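Local atomic coordinates of alpha-acetolactate decarboxylase (Bacillus subtilis subsp. subtilis str. 168, PDB entry 5XNE), a protein that catalyses the decarboxylation of (2S)-2-acetolactate to (R)-acetoin and carbon dioxide, a step on the route from pyruvate to butane-2,3-diol. Residues B[2-14]-B[67-79]. Numbering follows the deposited sequence.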
loop_
_atom_site.group_PDB
_atom_site.type_symbol
_atom_site.label_atom_id
_atom_site.label_comp_id
_atom_site.label_asym_id
_atom_site.label_seq_id
_atom_site.Cartn_x
_atom_site.Cartn_y
_atom_site.Cartn_z
ATOM N N SER B 2 -1.956 -0.938 15.925
ATOM C CA SER B 2 -1.072 0.045 15.302
ATOM C C SER B 2 -1.179 -0.022 13.786
ATOM O O SER B 2 -0.205 0.230 13.066
ATOM C CB SER B 2 0.388 -0.167 15.730
ATOM O OG SER B 2 1.181 0.984 15.434
ATOM N N GLN B 3 -2.362 -0.361 13.289
ATOM C CA GLN B 3 -2.531 -0.433 11.848
ATOM C C GLN B 3 -3.812 0.222 11.374
ATOM O O GLN B 3 -4.806 0.299 12.107
ATOM C CB GLN B 3 -2.516 -1.888 11.373
ATOM C CG GLN B 3 -3.738 -2.691 11.806
ATOM C CD GLN B 3 -3.780 -4.090 11.215
ATOM O OE1 GLN B 3 -2.775 -4.607 10.726
ATOM N NE2 GLN B 3 -4.952 -4.713 11.268
ATOM N N ILE B 4 -3.768 0.680 10.131
ATOM C CA ILE B 4 -4.975 0.923 9.349
ATOM C C ILE B 4 -5.317 -0.394 8.657
ATOM O O ILE B 4 -4.455 -0.993 8.002
ATOM C CB ILE B 4 -4.779 2.018 8.290
ATOM C CG1 ILE B 4 -4.202 3.298 8.912
ATOM C CG2 ILE B 4 -6.089 2.276 7.547
ATOM C CD1 ILE B 4 -5.127 3.966 9.921
ATOM N N TYR B 5 -6.549 -0.862 8.817
ATOM C CA TYR B 5 -7.018 -2.040 8.094
ATOM C C TYR B 5 -7.764 -1.548 6.866
ATOM O O TYR B 5 -8.828 -0.927 6.975
ATOM C CB TYR B 5 -7.929 -2.922 8.956
ATOM C CG TYR B 5 -8.252 -4.249 8.313
ATOM C CD1 TYR B 5 -7.322 -5.276 8.328
ATOM C CD2 TYR B 5 -9.480 -4.475 7.698
ATOM C CE1 TYR B 5 -7.586 -6.502 7.748
ATOM C CE2 TYR B 5 -9.761 -5.713 7.111
ATOM C CZ TYR B 5 -8.804 -6.714 7.141
ATOM O OH TYR B 5 -9.038 -7.949 6.570
ATOM N N GLN B 6 -7.180 -1.800 5.700
ATOM C CA GLN B 6 -7.663 -1.252 4.435
ATOM C C GLN B 6 -8.330 -2.335 3.593
ATOM O O GLN B 6 -7.679 -3.306 3.188
ATOM C CB GLN B 6 -6.502 -0.612 3.671
ATOM C CG GLN B 6 -6.863 -0.050 2.321
ATOM C CD GLN B 6 -7.954 0.979 2.403
ATOM O OE1 GLN B 6 -7.860 1.929 3.180
ATOM N NE2 GLN B 6 -9.004 0.806 1.603
ATOM N N VAL B 7 -9.629 -2.171 3.343
ATOM C CA VAL B 7 -10.390 -3.129 2.543
ATOM C C VAL B 7 -10.394 -2.668 1.081
ATOM O O VAL B 7 -11.008 -1.654 0.734
ATOM C CB VAL B 7 -11.830 -3.274 3.081
ATOM C CG1 VAL B 7 -12.691 -4.097 2.124
ATOM C CG2 VAL B 7 -11.813 -3.920 4.463
ATOM N N SER B 8 -9.649 -3.407 0.251
ATOM C CA SER B 8 -9.515 -3.182 -1.196
ATOM C C SER B 8 -8.935 -1.808 -1.558
ATOM O O SER B 8 -8.350 -1.124 -0.700
ATOM C CB SER B 8 -10.870 -3.376 -1.897
ATOM O OG SER B 8 -10.694 -3.568 -3.298
ATOM N N THR B 9 -9.062 -1.419 -2.826
ATOM C CA THR B 9 -8.391 -0.214 -3.314
ATOM C C THR B 9 -9.337 0.796 -3.931
ATOM O O THR B 9 -10.388 0.449 -4.491
ATOM C CB THR B 9 -7.306 -0.533 -4.382
ATOM O OG1 THR B 9 -7.937 -0.844 -5.638
ATOM C CG2 THR B 9 -6.427 -1.689 -3.928
ATOM N N MET B 10 -8.939 2.061 -3.864
ATOM C CA MET B 10 -9.724 3.118 -4.470
ATOM C C MET B 10 -9.762 2.950 -5.984
ATOM O O MET B 10 -10.780 3.228 -6.614
ATOM C CB MET B 10 -9.159 4.499 -4.102
ATOM C CG MET B 10 -9.975 5.650 -4.634
ATOM S SD MET B 10 -11.612 5.694 -3.872
ATOM C CE MET B 10 -12.386 7.004 -4.811
ATOM N N THR B 11 -8.673 2.467 -6.565
ATOM C CA THR B 11 -8.684 2.304 -8.016
ATOM C C THR B 11 -9.653 1.207 -8.473
ATOM O O THR B 11 -10.170 1.280 -9.595
ATOM C CB THR B 11 -7.300 2.017 -8.559
ATOM O OG1 THR B 11 -6.768 0.849 -7.927
ATOM C CG2 THR B 11 -6.377 3.231 -8.323
ATOM N N SER B 12 -9.926 0.210 -7.630
ATOM C CA SER B 12 -10.956 -0.780 -7.980
ATOM C C SER B 12 -12.337 -0.139 -7.960
ATOM O O SER B 12 -13.182 -0.413 -8.838
ATOM C CB SER B 12 -10.893 -2.000 -7.043
ATOM O OG SER B 12 -11.839 -3.009 -7.422
ATOM N N LEU B 13 -12.576 0.730 -6.979
ATOM C CA LEU B 13 -13.813 1.484 -6.942
ATOM C C LEU B 13 -13.956 2.370 -8.193
ATOM O O LEU B 13 -15.029 2.427 -8.802
ATOM C CB LEU B 13 -13.881 2.326 -5.660
ATOM C CG LEU B 13 -15.245 2.572 -5.027
ATOM C CD1 LEU B 13 -15.936 1.279 -4.580
ATOM C CD2 LEU B 13 -15.108 3.565 -3.876
ATOM N N LEU B 14 -12.869 3.027 -8.600
ATOM C CA LEU B 14 -12.891 3.859 -9.802
ATOM C C LEU B 14 -13.356 3.063 -11.014
ATOM O O LEU B 14 -14.093 3.582 -11.852
ATOM C CB LEU B 14 -11.510 4.452 -10.082
ATOM C CG LEU B 14 -10.980 5.569 -9.189
ATOM C CD1 LEU B 14 -9.610 6.016 -9.708
ATOM C CD2 LEU B 14 -11.958 6.741 -9.125
ATOM N N GLY B 67 -24.864 -8.724 7.835
ATOM C CA GLY B 67 -24.559 -9.073 6.454
ATOM C C GLY B 67 -24.407 -7.900 5.500
ATOM O O GLY B 67 -24.485 -8.068 4.286
ATOM N N ASP B 68 -24.221 -6.702 6.043
ATOM C CA ASP B 68 -23.847 -5.565 5.209
ATOM C C ASP B 68 -22.470 -5.845 4.595
ATOM O O ASP B 68 -21.568 -6.345 5.275
ATOM C CB ASP B 68 -23.820 -4.264 6.017
ATOM C CG ASP B 68 -25.207 -3.806 6.464
ATOM O OD1 ASP B 68 -26.234 -4.250 5.884
ATOM O OD2 ASP B 68 -25.257 -2.965 7.384
ATOM N N ARG B 69 -22.319 -5.558 3.307
ATOM C CA ARG B 69 -21.054 -5.817 2.607
ATOM C C ARG B 69 -20.442 -4.532 2.077
ATOM O O ARG B 69 -21.149 -3.559 1.823
ATOM C CB ARG B 69 -21.256 -6.801 1.447
ATOM C CG ARG B 69 -21.716 -8.197 1.867
ATOM C CD ARG B 69 -22.113 -9.099 0.672
ATOM N NE ARG B 69 -21.078 -9.309 -0.350
ATOM C CZ ARG B 69 -21.199 -10.174 -1.364
ATOM N NH1 ARG B 69 -22.304 -10.907 -1.476
ATOM N NH2 ARG B 69 -20.224 -10.324 -2.262
ATOM N N SER B 70 -19.120 -4.530 1.903
ATOM C CA SER B 70 -18.431 -3.363 1.367
ATOM C C SER B 70 -17.343 -3.703 0.360
ATOM O O SER B 70 -16.594 -4.652 0.569
ATOM C CB SER B 70 -17.793 -2.548 2.488
ATOM O OG SER B 70 -17.035 -1.496 1.919
ATOM N N PRO B 71 -17.220 -2.889 -0.706
ATOM C CA PRO B 71 -16.118 -2.995 -1.669
ATOM C C PRO B 71 -14.906 -2.153 -1.287
ATOM O O PRO B 71 -13.865 -2.289 -1.930
ATOM C CB PRO B 71 -16.731 -2.441 -2.959
ATOM C CG PRO B 71 -17.658 -1.345 -2.452
ATOM C CD PRO B 71 -18.223 -1.883 -1.129
ATOM N N PHE B 72 -15.051 -1.279 -0.292
ATOM C CA PHE B 72 -14.009 -0.305 0.034
ATOM C C PHE B 72 -14.309 0.366 1.362
ATOM O O PHE B 72 -15.355 0.985 1.525
ATOM C CB PHE B 72 -13.902 0.767 -1.060
ATOM C CG PHE B 72 -12.858 1.806 -0.782
ATOM C CD1 PHE B 72 -11.522 1.537 -1.037
ATOM C CD2 PHE B 72 -13.198 3.036 -0.254
ATOM C CE1 PHE B 72 -10.536 2.487 -0.771
ATOM C CE2 PHE B 72 -12.215 3.994 0.015
ATOM C CZ PHE B 72 -10.880 3.712 -0.249
ATOM N N CYS B 73 -13.373 0.246 2.299
ATOM C CA CYS B 73 -13.507 0.904 3.591
ATOM C C CYS B 73 -12.167 0.815 4.319
ATOM O O CYS B 73 -11.255 0.083 3.888
ATOM C CB CYS B 73 -14.657 0.283 4.422
ATOM S SG CYS B 73 -14.762 -1.524 4.450
ATOM N N SER B 74 -12.044 1.587 5.403
ATOM C CA SER B 74 -10.799 1.695 6.158
ATOM C C SER B 74 -11.158 1.708 7.648
ATOM O O SER B 74 -12.067 2.442 8.036
ATOM C CB SER B 74 -10.035 2.983 5.799
ATOM O OG SER B 74 -9.891 3.178 4.397
ATOM N N PHE B 75 -10.431 0.940 8.458
ATOM C CA PHE B 75 -10.715 0.842 9.904
ATOM C C PHE B 75 -9.466 0.960 10.744
ATOM O O PHE B 75 -8.366 0.651 10.290
ATOM C CB PHE B 75 -11.383 -0.488 10.239
ATOM C CG PHE B 75 -12.628 -0.736 9.471
ATOM C CD1 PHE B 75 -13.815 -0.117 9.832
ATOM C CD2 PHE B 75 -12.614 -1.592 8.380
ATOM C CE1 PHE B 75 -14.978 -0.331 9.104
ATOM C CE2 PHE B 75 -13.773 -1.812 7.647
ATOM C CZ PHE B 75 -14.953 -1.190 8.015
ATOM N N THR B 76 -9.644 1.378 11.995
ATOM C CA THR B 76 -8.555 1.281 12.950
ATOM C C THR B 76 -9.133 1.230 14.343
ATOM O O THR B 76 -10.316 1.545 14.545
ATOM C CB THR B 76 -7.578 2.459 12.827
ATOM O OG1 THR B 76 -6.341 2.119 13.460
ATOM C CG2 THR B 76 -8.152 3.707 13.476
ATOM N N PHE B 77 -8.302 0.826 15.296
ATOM C CA PHE B 77 -8.657 0.979 16.698
ATOM C C PHE B 77 -8.076 2.312 17.136
ATOM O O PHE B 77 -6.852 2.468 17.262
ATOM C CB PHE B 77 -8.129 -0.186 17.544
ATOM C CG PHE B 77 -8.902 -1.453 17.357
ATOM C CD1 PHE B 77 -10.190 -1.578 17.875
ATOM C CD2 PHE B 77 -8.365 -2.508 16.633
ATOM C CE1 PHE B 77 -10.919 -2.746 17.691
ATOM C CE2 PHE B 77 -9.086 -3.680 16.444
ATOM C CZ PHE B 77 -10.357 -3.802 16.966
ATOM N N PHE B 78 -8.967 3.278 17.322
ATOM C CA PHE B 78 -8.581 4.654 17.560
ATOM C C PHE B 78 -8.005 4.807 18.960
ATOM O O PHE B 78 -8.582 4.317 19.931
ATOM C CB PHE B 78 -9.777 5.575 17.365
ATOM C CG PHE B 78 -9.421 7.032 17.295
ATOM C CD1 PHE B 78 -9.208 7.774 18.452
ATOM C CD2 PHE B 78 -9.320 7.673 16.067
ATOM C CE1 PHE B 78 -8.880 9.117 18.380
ATOM C CE2 PHE B 78 -8.998 9.011 15.984
ATOM C CZ PHE B 78 -8.783 9.746 17.145
ATOM N N THR B 79 -6.864 5.482 19.042
ATOM C CA THR B 79 -6.251 5.811 20.326
ATOM C C THR B 79 -5.980 7.304 20.335
ATOM O O THR B 79 -5.473 7.850 19.367
ATOM C CB THR B 79 -4.947 5.031 20.561
ATOM O OG1 THR B 79 -3.976 5.425 19.586
ATOM C CG2 THR B 79 -5.194 3.535 20.443
HETATM O O HOH W 1 -5.616 -0.393 14.609
HETATM O O HOH W 2 -13.439 -4.273 -3.948
HETATM O O HOH W 3 -12.698 -0.687 -3.932
#
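Antiparallel strands 3-7 and 73-76 pair inside the beta-sheet core of the decarboxylase. Tyr5 and Phe75 form a hydrogen-bonded pair, with Tyr5 N 2.8 Å from Phe75 O and Phe75 N 2.9 Å from Tyr5 O. Val7 N donates to Cys73 O, while the return bond from Cys73 N is weak. At the far end, Thr76 OG1 gives its proton to Gln3 O at 2.7 Å, from above the carbonyl plane.

Between these pairs, Gln6 and Ser74 point to the face opposite Tyr5 and Phe75. The Gln6 chain bends at chi2 (57°), carrying its amide forward toward Ser8. Gln6 OE1 accepts from Ser74 OG at 2.7 Å, and Gln6 NE2 donates to Ser8 O at 3.1 Å. Both ends of the buried amide are held. A leucine here would probably leave Ser74 OG and Ser8 O without these partners.

Gln6 NE2 lies 3.3 Å from Phe72 CE1. Met10 SD sits over one face of the Phe72 ring, 4.5 Å from its centroid, and Leu13 packs against Phe72 CB. The Phe72 side chain is about 6 Å from the zinc ion held by His173, His175 and His186. An antiparallel strand pair leads here into a Met-aromatic contact near the metal site.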